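Local structure of AP endonuclease, family protein 2 (Mycobacterium smegmatis, 5TNV) at residues A[227-232]-A[252-257]; A[174-179]-A[207-212]; A[56-61]-A[90-95]. The protein binds a magnesium ion in a xylose isomerase-like TIM barrel and may act as an endonuclease. One frame throughout, in Å; residues are numbered along the deposited sequence.

Contact 1 of 3, residues A[227-232]-A[252-257]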
loop_
_atom_site.group_PDB
_atom_site.type_symbol
_atom_site.label_atom_id
_atom_site.label_comp_id
_atom_site.label_asym_id
_atom_site.label_seq_id
_atom_site.Cartn_x
_atom_site.Cartn_y
_atom_site.Cartn_z
ATOM N N LEU A 227 -7.056 -6.701 -16.520
ATOM C CA LEU A 227 -6.012 -6.551 -17.519
ATOM C C LEU A 227 -4.757 -5.955 -16.974
ATOM O O LEU A 227 -3.625 -6.384 -17.336
ATOM C CB LEU A 227 -6.519 -5.754 -18.723
ATOM C CG LEU A 227 -7.788 -6.295 -19.407
ATOM C CD1 LEU A 227 -8.084 -5.489 -20.646
ATOM C CD2 LEU A 227 -7.699 -7.782 -19.694
ATOM N N VAL A 228 -4.835 -4.910 -16.121
ATOM C CA VAL A 228 -3.664 -4.214 -15.600
ATOM C C VAL A 228 -2.759 -5.156 -14.815
ATOM O O VAL A 228 -1.531 -4.966 -14.782
ATOM C CB VAL A 228 -4.141 -3.013 -14.760
ATOM C CG1 VAL A 228 -3.041 -2.403 -13.912
ATOM C CG2 VAL A 228 -4.823 -1.970 -15.640
ATOM N N ARG A 229 -3.313 -6.190 -14.180
ATOM C CA ARG A 229 -2.513 -7.130 -13.372
ATOM C C ARG A 229 -1.669 -8.036 -14.235
ATOM O O ARG A 229 -0.769 -8.716 -13.685
ATOM C CB ARG A 229 -3.452 -7.961 -12.507
ATOM C CG ARG A 229 -4.318 -8.977 -13.284
ATOM C CD ARG A 229 -5.516 -9.383 -12.488
ATOM N NE ARG A 229 -6.397 -10.274 -13.232
ATOM C CZ ARG A 229 -7.558 -10.710 -12.755
ATOM N NH1 ARG A 229 -7.927 -10.438 -11.513
ATOM N NH2 ARG A 229 -8.339 -11.453 -13.552
ATOM N N LEU A 230 -1.926 -8.168 -15.538
ATOM C CA LEU A 230 -1.345 -9.233 -16.324
ATOM C C LEU A 230 0.111 -8.949 -16.694
ATOM O O LEU A 230 0.514 -7.817 -16.986
ATOM C CB LEU A 230 -2.140 -9.427 -17.604
ATOM C CG LEU A 230 -3.610 -9.809 -17.393
ATOM C CD1 LEU A 230 -4.350 -9.817 -18.726
ATOM C CD2 LEU A 230 -3.735 -11.138 -16.683
ATOM N N HIS A 231 0.902 -10.030 -16.765
ATOM C CA HIS A 231 2.308 -9.942 -17.130
ATOM C C HIS A 231 2.477 -10.006 -18.641
ATOM O O HIS A 231 3.115 -10.924 -19.186
ATOM C CB HIS A 231 3.098 -11.032 -16.385
ATOM C CG HIS A 231 3.025 -10.964 -14.914
ATOM N ND1 HIS A 231 4.053 -11.474 -14.129
ATOM C CD2 HIS A 231 2.106 -10.498 -14.034
ATOM C CE1 HIS A 231 3.759 -11.325 -12.853
ATOM N NE2 HIS A 231 2.580 -10.736 -12.779
ATOM N N ARG A 232 1.895 -9.028 -19.316
ATOM C CA ARG A 232 1.883 -8.949 -20.767
ATOM C C ARG A 232 1.799 -7.472 -21.120
ATOM O O ARG A 232 1.334 -6.666 -20.281
ATOM C CB ARG A 232 0.719 -9.736 -21.396
ATOM C CG ARG A 232 -0.607 -9.106 -21.193
ATOM C CD ARG A 232 -1.760 -9.776 -21.904
ATOM N NE ARG A 232 -2.111 -11.081 -21.360
ATOM C CZ ARG A 232 -3.251 -11.635 -21.758
ATOM N NH1 ARG A 232 -4.112 -11.146 -22.643
ATOM N NH2 ARG A 232 -3.557 -12.804 -21.227
ATOM N N HIS A 252 -17.148 -3.087 -12.057
ATOM C CA HIS A 252 -16.259 -3.765 -11.111
ATOM C C HIS A 252 -14.960 -2.942 -11.088
ATOM O O HIS A 252 -14.311 -2.812 -12.132
ATOM C CB HIS A 252 -15.931 -5.181 -11.539
ATOM C CG HIS A 252 -16.970 -6.216 -11.358
ATOM N ND1 HIS A 252 -16.668 -7.545 -11.548
ATOM C CD2 HIS A 252 -18.291 -6.088 -11.032
ATOM C CE1 HIS A 252 -17.802 -8.183 -11.309
ATOM N NE2 HIS A 252 -18.794 -7.380 -10.988
ATOM N N ILE A 253 -14.624 -2.421 -9.934
ATOM C CA ILE A 253 -13.570 -1.385 -9.861
ATOM C C ILE A 253 -12.521 -1.832 -8.837
ATOM O O ILE A 253 -12.792 -1.877 -7.641
ATOM C CB ILE A 253 -14.212 -0.015 -9.578
ATOM C CG1 ILE A 253 -13.153 1.099 -9.604
ATOM C CG2 ILE A 253 -15.049 0.034 -8.319
ATOM C CD1 ILE A 253 -13.729 2.505 -9.669
ATOM N N LYS A 254 -11.327 -2.120 -9.338
ATOM C CA LYS A 254 -10.209 -2.589 -8.502
ATOM C C LYS A 254 -8.907 -2.116 -9.128
ATOM O O LYS A 254 -8.832 -1.748 -10.306
ATOM C CB LYS A 254 -10.237 -4.104 -8.296
ATOM C CG LYS A 254 -10.093 -4.948 -9.535
ATOM C CD LYS A 254 -9.921 -6.426 -9.203
ATOM C CE LYS A 254 -9.927 -7.369 -10.411
ATOM N NZ LYS A 254 -11.285 -7.482 -10.997
ATOM N N ASN A 255 -7.827 -2.199 -8.326
ATOM C CA ASN A 255 -6.533 -1.712 -8.755
ATOM C C ASN A 255 -5.404 -2.683 -8.365
ATOM O O ASN A 255 -5.544 -3.535 -7.482
ATOM C CB ASN A 255 -6.253 -0.308 -8.206
ATOM C CG ASN A 255 -5.454 0.619 -9.096
ATOM O OD1 ASN A 255 -4.922 0.186 -10.148
ATOM N ND2 ASN A 255 -5.358 1.869 -8.724
ATOM N N TYR A 256 -4.278 -2.483 -9.022
ATOM C CA TYR A 256 -3.056 -3.248 -8.846
ATOM C C TYR A 256 -1.875 -2.322 -9.030
ATOM O O TYR A 256 -1.944 -1.460 -9.928
ATOM C CB TYR A 256 -2.889 -4.355 -9.898
ATOM C CG TYR A 256 -3.944 -5.408 -9.827
ATOM C CD1 TYR A 256 -5.200 -5.251 -10.395
ATOM C CD2 TYR A 256 -3.697 -6.622 -9.169
ATOM C CE1 TYR A 256 -6.167 -6.212 -10.319
ATOM C CE2 TYR A 256 -4.657 -7.615 -9.086
ATOM C CZ TYR A 256 -5.924 -7.411 -9.663
ATOM O OH TYR A 256 -6.904 -8.364 -9.637
ATOM N N SER A 257 -0.784 -2.462 -8.266
ATOM C CA SER A 257 0.477 -1.932 -8.772
ATOM C C SER A 257 0.792 -2.655 -10.087
ATOM O O SER A 257 0.380 -3.805 -10.285
ATOM C CB SER A 257 1.599 -2.130 -7.773
ATOM O OG SER A 257 1.778 -3.502 -7.492
#

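Contact 2 of 3, residues A[174-179]-A[207-212]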
loop_
_atom_site.group_PDB
_atom_site.type_symbol
_atom_site.label_atom_id
_atom_site.label_comp_id
_atom_site.label_asym_id
_atom_site.label_seq_id
_atom_site.Cartn_x
_atom_site.Cartn_y
_atom_site.Cartn_z
ATOM N N GLU A 174 -25.920 -14.128 -29.506
ATOM C CA GLU A 174 -27.345 -14.504 -29.499
ATOM C C GLU A 174 -27.847 -14.590 -28.080
ATOM O O GLU A 174 -28.931 -14.074 -27.772
ATOM C CB GLU A 174 -27.542 -15.855 -30.215
ATOM C CG GLU A 174 -28.910 -16.486 -30.292
ATOM C CD GLU A 174 -28.840 -17.882 -30.925
ATOM O OE1 GLU A 174 -28.104 -18.117 -31.910
ATOM O OE2 GLU A 174 -29.522 -18.809 -30.442
ATOM N N ARG A 175 -27.079 -15.256 -27.221
ATOM C CA ARG A 175 -27.526 -15.443 -25.824
ATOM C C ARG A 175 -27.480 -14.149 -25.018
ATOM O O ARG A 175 -28.344 -13.883 -24.185
ATOM C CB ARG A 175 -26.762 -16.578 -25.177
ATOM C CG ARG A 175 -27.183 -17.920 -25.775
ATOM C CD ARG A 175 -26.422 -19.088 -25.154
ATOM N NE ARG A 175 -26.940 -20.335 -25.687
ATOM C CZ ARG A 175 -26.452 -21.546 -25.462
ATOM N NH1 ARG A 175 -25.424 -21.743 -24.660
ATOM N NH2 ARG A 175 -26.971 -22.650 -26.022
ATOM N N VAL A 176 -26.497 -13.294 -25.271
ATOM C CA VAL A 176 -26.465 -11.950 -24.682
ATOM C C VAL A 176 -27.709 -11.176 -25.058
ATOM O O VAL A 176 -28.315 -10.540 -24.199
ATOM C CB VAL A 176 -25.156 -11.210 -25.081
ATOM C CG1 VAL A 176 -25.295 -9.742 -24.772
ATOM C CG2 VAL A 176 -23.982 -11.833 -24.302
ATOM N N ARG A 177 -28.068 -11.185 -26.348
ATOM C CA ARG A 177 -29.263 -10.468 -26.753
ATOM C C ARG A 177 -30.523 -10.980 -26.098
ATOM O O ARG A 177 -31.411 -10.235 -25.711
ATOM C CB ARG A 177 -29.430 -10.498 -28.275
ATOM C CG ARG A 177 -28.390 -9.703 -29.057
ATOM C CD ARG A 177 -28.468 -10.067 -30.548
ATOM N NE ARG A 177 -27.637 -9.285 -31.376
ATOM C CZ ARG A 177 -27.395 -9.523 -32.645
ATOM N NH1 ARG A 177 -27.906 -10.577 -33.243
ATOM N NH2 ARG A 177 -26.587 -8.655 -33.258
ATOM N N GLU A 178 -30.616 -12.295 -25.980
ATOM C CA GLU A 178 -31.762 -12.921 -25.314
ATOM C C GLU A 178 -31.875 -12.438 -23.879
ATOM O O GLU A 178 -32.957 -12.088 -23.366
ATOM C CB GLU A 178 -31.601 -14.447 -25.364
ATOM C CG GLU A 178 -32.663 -15.272 -24.752
ATOM C CD GLU A 178 -32.327 -16.769 -24.763
ATOM O OE1 GLU A 178 -31.669 -17.250 -25.753
ATOM O OE2 GLU A 178 -32.772 -17.267 -23.705
ATOM N N LEU A 179 -30.738 -12.413 -23.155
ATOM C CA LEU A 179 -30.739 -11.863 -21.806
ATOM C C LEU A 179 -31.068 -10.395 -21.778
ATOM O O LEU A 179 -31.833 -9.934 -20.913
ATOM C CB LEU A 179 -29.391 -12.158 -21.109
ATOM C CG LEU A 179 -29.125 -13.643 -20.817
ATOM C CD1 LEU A 179 -27.661 -13.802 -20.342
ATOM C CD2 LEU A 179 -30.088 -14.195 -19.788
ATOM N N VAL A 207 -15.316 -3.237 -27.394
ATOM C CA VAL A 207 -16.118 -2.290 -28.155
ATOM C C VAL A 207 -16.784 -2.922 -29.363
ATOM O O VAL A 207 -17.979 -2.728 -29.650
ATOM C CB VAL A 207 -15.265 -1.034 -28.565
ATOM C CG1 VAL A 207 -16.037 -0.099 -29.496
ATOM C CG2 VAL A 207 -14.811 -0.231 -27.339
ATOM N N ALA A 208 -16.041 -3.743 -30.092
ATOM C CA ALA A 208 -16.595 -4.390 -31.276
ATOM C C ALA A 208 -17.722 -5.351 -30.865
ATOM O O ALA A 208 -18.735 -5.478 -31.577
ATOM C CB ALA A 208 -15.555 -5.109 -32.071
ATOM N N PHE A 209 -17.541 -6.005 -29.714
ATOM C CA PHE A 209 -18.548 -6.968 -29.246
ATOM C C PHE A 209 -19.828 -6.234 -28.866
ATOM O O PHE A 209 -20.938 -6.641 -29.270
ATOM C CB PHE A 209 -18.009 -7.789 -28.107
ATOM C CG PHE A 209 -18.854 -8.991 -27.716
ATOM C CD1 PHE A 209 -19.897 -8.924 -26.806
ATOM C CD2 PHE A 209 -18.564 -10.237 -28.276
ATOM C CE1 PHE A 209 -20.629 -10.047 -26.487
ATOM C CE2 PHE A 209 -19.293 -11.377 -27.945
ATOM C CZ PHE A 209 -20.326 -11.262 -27.055
ATOM N N ILE A 210 -19.729 -5.148 -28.098
ATOM C CA ILE A 210 -20.938 -4.451 -27.670
ATOM C C ILE A 210 -21.636 -3.822 -28.881
ATOM O O ILE A 210 -22.861 -3.794 -28.975
ATOM C CB ILE A 210 -20.666 -3.453 -26.526
ATOM C CG1 ILE A 210 -21.967 -3.058 -25.833
ATOM C CG2 ILE A 210 -19.913 -2.244 -26.986
ATOM C CD1 ILE A 210 -22.615 -4.186 -25.066
ATOM N N LYS A 211 -20.864 -3.373 -29.869
ATOM C CA LYS A 211 -21.475 -2.860 -31.098
ATOM C C LYS A 211 -22.186 -3.963 -31.866
ATOM O O LYS A 211 -23.300 -3.786 -32.367
ATOM C CB LYS A 211 -20.359 -2.224 -31.985
ATOM C CG LYS A 211 -19.913 -0.841 -31.422
ATOM C CD LYS A 211 -19.028 -0.063 -32.365
ATOM C CE LYS A 211 -18.596 1.255 -31.742
ATOM N NZ LYS A 211 -19.469 2.440 -32.021
ATOM N N ASP A 212 -21.588 -5.138 -31.953
ATOM C CA ASP A 212 -22.223 -6.262 -32.627
ATOM C C ASP A 212 -23.487 -6.712 -31.898
ATOM O O ASP A 212 -24.472 -7.073 -32.564
ATOM C CB ASP A 212 -21.260 -7.445 -32.781
ATOM C CG ASP A 212 -20.223 -7.227 -33.834
ATOM O OD1 ASP A 212 -20.387 -6.399 -34.757
ATOM O OD2 ASP A 212 -19.206 -7.967 -33.821
#

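Contact 3 of 3, residues A[56-61]-A[90-95]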
loop_
_atom_site.group_PDB
_atom_site.type_symbol
_atom_site.label_atom_id
_atom_site.label_comp_id
_atom_site.label_asym_id
_atom_site.label_seq_id
_atom_site.Cartn_x
_atom_site.Cartn_y
_atom_site.Cartn_z
ATOM N N LYS A 56 -24.414 -13.404 9.782
ATOM C CA LYS A 56 -23.117 -13.056 10.357
ATOM C C LYS A 56 -22.113 -12.668 9.276
ATOM O O LYS A 56 -21.227 -11.845 9.534
ATOM C CB LYS A 56 -22.627 -14.163 11.253
ATOM C CG LYS A 56 -23.391 -14.241 12.590
ATOM C CD LYS A 56 -22.546 -14.763 13.759
ATOM C CE LYS A 56 -23.390 -15.168 14.964
ATOM N NZ LYS A 56 -23.084 -16.544 15.455
ATOM N N GLN A 57 -22.207 -13.250 8.090
ATOM C CA GLN A 57 -21.333 -12.847 6.969
ATOM C C GLN A 57 -21.727 -11.451 6.505
ATOM O O GLN A 57 -20.848 -10.571 6.375
ATOM C CB GLN A 57 -21.433 -13.873 5.837
ATOM C CG GLN A 57 -20.898 -15.218 6.209
ATOM C CD GLN A 57 -21.127 -16.248 5.120
ATOM O OE1 GLN A 57 -22.235 -16.359 4.575
ATOM N NE2 GLN A 57 -20.070 -16.983 4.776
ATOM N N LEU A 58 -23.007 -11.219 6.291
ATOM C CA LEU A 58 -23.525 -9.912 5.898
ATOM C C LEU A 58 -23.123 -8.839 6.934
ATOM O O LEU A 58 -22.766 -7.715 6.587
ATOM C CB LEU A 58 -25.010 -9.984 5.747
ATOM C CG LEU A 58 -25.510 -10.730 4.519
ATOM C CD1 LEU A 58 -26.969 -11.132 4.695
ATOM C CD2 LEU A 58 -25.299 -9.895 3.235
ATOM N N ARG A 59 -23.181 -9.204 8.208
ATOM C CA ARG A 59 -22.859 -8.252 9.291
ATOM C C ARG A 59 -21.437 -7.730 9.155
ATOM O O ARG A 59 -21.181 -6.556 9.440
ATOM C CB ARG A 59 -23.040 -8.949 10.622
ATOM C CG ARG A 59 -23.035 -8.010 11.826
ATOM C CD ARG A 59 -23.402 -8.757 13.104
ATOM N NE ARG A 59 -24.771 -9.297 12.975
ATOM C CZ ARG A 59 -25.227 -10.347 13.646
ATOM N NH1 ARG A 59 -24.488 -10.948 14.551
ATOM N NH2 ARG A 59 -26.463 -10.760 13.442
ATOM N N GLN A 60 -20.495 -8.593 8.768
ATOM C CA GLN A 60 -19.118 -8.154 8.611
ATOM C C GLN A 60 -19.014 -7.050 7.563
ATOM O O GLN A 60 -18.151 -6.161 7.672
ATOM C CB GLN A 60 -18.218 -9.328 8.202
ATOM C CG GLN A 60 -18.060 -10.365 9.304
ATOM C CD GLN A 60 -17.104 -11.436 8.859
ATOM O OE1 GLN A 60 -15.926 -11.169 8.590
ATOM N NE2 GLN A 60 -17.583 -12.647 8.737
ATOM N N VAL A 61 -19.819 -7.149 6.519
ATOM C CA VAL A 61 -19.854 -6.175 5.425
ATOM C C VAL A 61 -20.448 -4.860 5.919
ATOM O O VAL A 61 -19.887 -3.782 5.700
ATOM C CB VAL A 61 -20.628 -6.792 4.246
ATOM C CG1 VAL A 61 -20.712 -5.781 3.131
ATOM C CG2 VAL A 61 -19.982 -8.071 3.791
ATOM N N ARG A 90 -34.002 -12.611 2.184
ATOM C CA ARG A 90 -34.426 -11.229 2.099
ATOM C C ARG A 90 -34.534 -10.610 3.490
ATOM O O ARG A 90 -34.166 -9.444 3.737
ATOM C CB ARG A 90 -35.741 -11.084 1.347
ATOM C CG ARG A 90 -36.022 -9.701 0.791
ATOM C CD ARG A 90 -37.368 -9.665 0.116
ATOM N NE ARG A 90 -37.659 -10.677 -0.929
ATOM C CZ ARG A 90 -37.226 -10.558 -2.188
ATOM N NH1 ARG A 90 -36.437 -9.590 -2.593
ATOM N NH2 ARG A 90 -37.520 -11.451 -3.087
ATOM N N THR A 91 -35.072 -11.385 4.460
ATOM C CA THR A 91 -35.249 -10.915 5.816
ATOM C C THR A 91 -33.874 -10.607 6.465
ATOM O O THR A 91 -33.712 -9.548 7.048
ATOM C CB THR A 91 -35.991 -11.940 6.650
ATOM O OG1 THR A 91 -37.301 -12.046 6.072
ATOM C CG2 THR A 91 -36.162 -11.493 8.078
ATOM N N VAL A 92 -32.918 -11.539 6.342
ATOM C CA VAL A 92 -31.621 -11.248 7.008
ATOM C C VAL A 92 -30.862 -10.156 6.297
ATOM O O VAL A 92 -30.190 -9.364 6.970
ATOM C CB VAL A 92 -30.755 -12.486 7.257
ATOM C CG1 VAL A 92 -31.455 -13.451 8.207
ATOM C CG2 VAL A 92 -30.361 -13.197 6.020
ATOM N N LEU A 93 -30.990 -10.034 4.977
ATOM C CA LEU A 93 -30.376 -8.925 4.260
ATOM C C LEU A 93 -30.851 -7.580 4.823
ATOM O O LEU A 93 -30.021 -6.713 5.143
ATOM C CB LEU A 93 -30.731 -9.096 2.777
ATOM C CG LEU A 93 -30.169 -8.022 1.837
ATOM C CD1 LEU A 93 -28.662 -8.136 1.707
ATOM C CD2 LEU A 93 -30.877 -8.116 0.487
ATOM N N ALA A 94 -32.153 -7.425 4.985
ATOM C CA ALA A 94 -32.724 -6.211 5.567
ATOM C C ALA A 94 -32.322 -6.037 7.025
ATOM O O ALA A 94 -31.977 -4.917 7.433
ATOM C CB ALA A 94 -34.250 -6.216 5.404
ATOM N N ASP A 95 -32.379 -7.125 7.804
ATOM C CA ASP A 95 -32.053 -7.036 9.220
ATOM C C ASP A 95 -30.623 -6.557 9.440
ATOM O O ASP A 95 -30.326 -5.870 10.432
ATOM C CB ASP A 95 -32.269 -8.352 9.891
ATOM C CG ASP A 95 -32.357 -8.359 11.397
ATOM O OD1 ASP A 95 -32.697 -7.332 12.045
ATOM O OD2 ASP A 95 -32.091 -9.427 11.994
#

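Contact 1 of 3, residues A[227-232]-A[252-257]
Arg229 lies alongside Tyr256, the two side chains pointing the same way, where residues 227-232, at the end of a short helix, meet strand 251-261 near the magnesium site of the TIM barrel. Arg229 CB sits almost on the normal through the Tyr256 ring, 3.5 Å from its centroid, a CH-pi contact over one face. The first torsion of Arg229 places CG between the backbone N and the carbonyl carbon (chi1 70°), and the extended chain then follows the ring outward until CD passes 3.3 Å from Tyr256 OH. There NH1 of Arg229 donates a hydrogen bond of 3.0 Å to Tyr256 OH, which lies at the guanidinium edge, close to its plane. Guanidinium and ring planes stand 78° apart. The rest of the contact is slacker. Val228 CG1 comes no nearer than 4.2 Å to Tyr256 O, and Lys254 CE lies 3.8 Å from Arg229 NH1, oblique to the guanidinium. His231, partly exposed, takes no part across the contact and hydrogen-bonds Asp261 of a second subunit. Arg229 NH1 and Lys254 NZ, like charges, approach to 4.5 Å; Glu196, paired with Arg229, and Asp223 and Glu300, paired with Lys254, would offset them. Tyr256 OH on NH1 and Glu196 on NH2 would together restrain the guanidinium, while Lys254, through Asp223, neighbours the magnesium ligands.

Contact 2 of 3, residues A[174-179]-A[207-212]
Arg177 reaches across to the main chain of Asp212, joining two successive outer helices of the TIM barrel, 169-185 and 203-213, which flank strand 189-193 in the chain. Asp212, Arg177 and Val176 bury the most surface, Phe209 nearly as much; the polar pair lies outside, Val176 and Phe209 toward the barrel. The backbones stay well apart, Val176 CA and Ile210 CA being 9.8 Å from each other. Val176 points toward the second helix and sets CG2 at the edge of the Phe209 ring, 4.4 Å from CE1, a loose apolar touch; Leu192 of strand 189-193 meets both side chains from the barrel. Farther out, the Asp212 carboxylate forms a salt bridge with Arg169, while its carbonyl accepts from Arg177. The Arg177 chain is extended from CG to NE, and its NE bonds the carbonyl of Val213 while NH2 takes that of Asp212. Two carbonyls at the C-terminal end of helix 203-213 are thus gripped by one guanidinium, whose positive charge would probably suit that end of the helix dipole. The NH2 to Asp212 O bond is short, 2.7 Å, but bent, with an N-H...O angle of 136°, and the oxygen lies 22° out of the guanidinium plane.

Contact 3 of 3, residues A[56-61]-A[90-95]
Leu58 and Leu93 mark the closest approach of the two backbones, their CA atoms 7.1 Å apart, where helix 51-63 packs beside helix 83-95. These are neighbouring helices in the outer layer of the TIM barrel, separated in the chain by strand 68-70, and no hydrogen bond links the two segments. Leu58 carries the contact. Its CG stands anti to the carbonyl carbon, beside the backbone N; this chi1 of -73° directs the branch toward the second helix, and chi2, 162°, sets the two methyls. CD1 meets main chain and Val92, CD2 the Leu93 side chain. CD1 rests 4.1 Å from Leu93 CA and also meets the CG2 methyl of Val92 at 4.2 Å. Val92 points toward helix 51-63 and packs further on Ala55 and Ala51, about one and two turns before Leu58 respectively. Leu93 has its CB directed away from the first helix, yet the end of its side chain turns back to close the inner side of the contact. Below this apolar seam, Ile69 of strand 68-70 touches both leucines, tying the helix pair to the strand between them; Trp75 borders Leu58 as well. At the outer margin Arg59 comes nearer to helix 83-95 and forms a salt bridge with Glu96, just past its end. In the seam itself the two leucine side chains cross at a slant, with Leu58 CD2 4.1 Å from Leu93 CD1.

Overall arrangement
The three contacts follow one another along the chain in the order 3, 2, 1 and none touches another. Contacts 2 and 3 both join consecutive helices of the barrel's outer layer, yet they lie on opposite sides of the chain's centre, their own centres about 35 Å apart. Contact 1 differs in kind: it joins the end of a short helix and the turn after it to residues 252-257 of strand 251-261, and contains His252, which with Glu193 and Asp223 binds the magnesium ion. The side chain of Lys254 lies about 4 Å from that ion. Contact 2, its centre about 25 Å from that of contact 1, stands behind the metal-ligand strand 189-193. Contact 3 lies away from the metal site, its centre about 30 Å from that of contact 1.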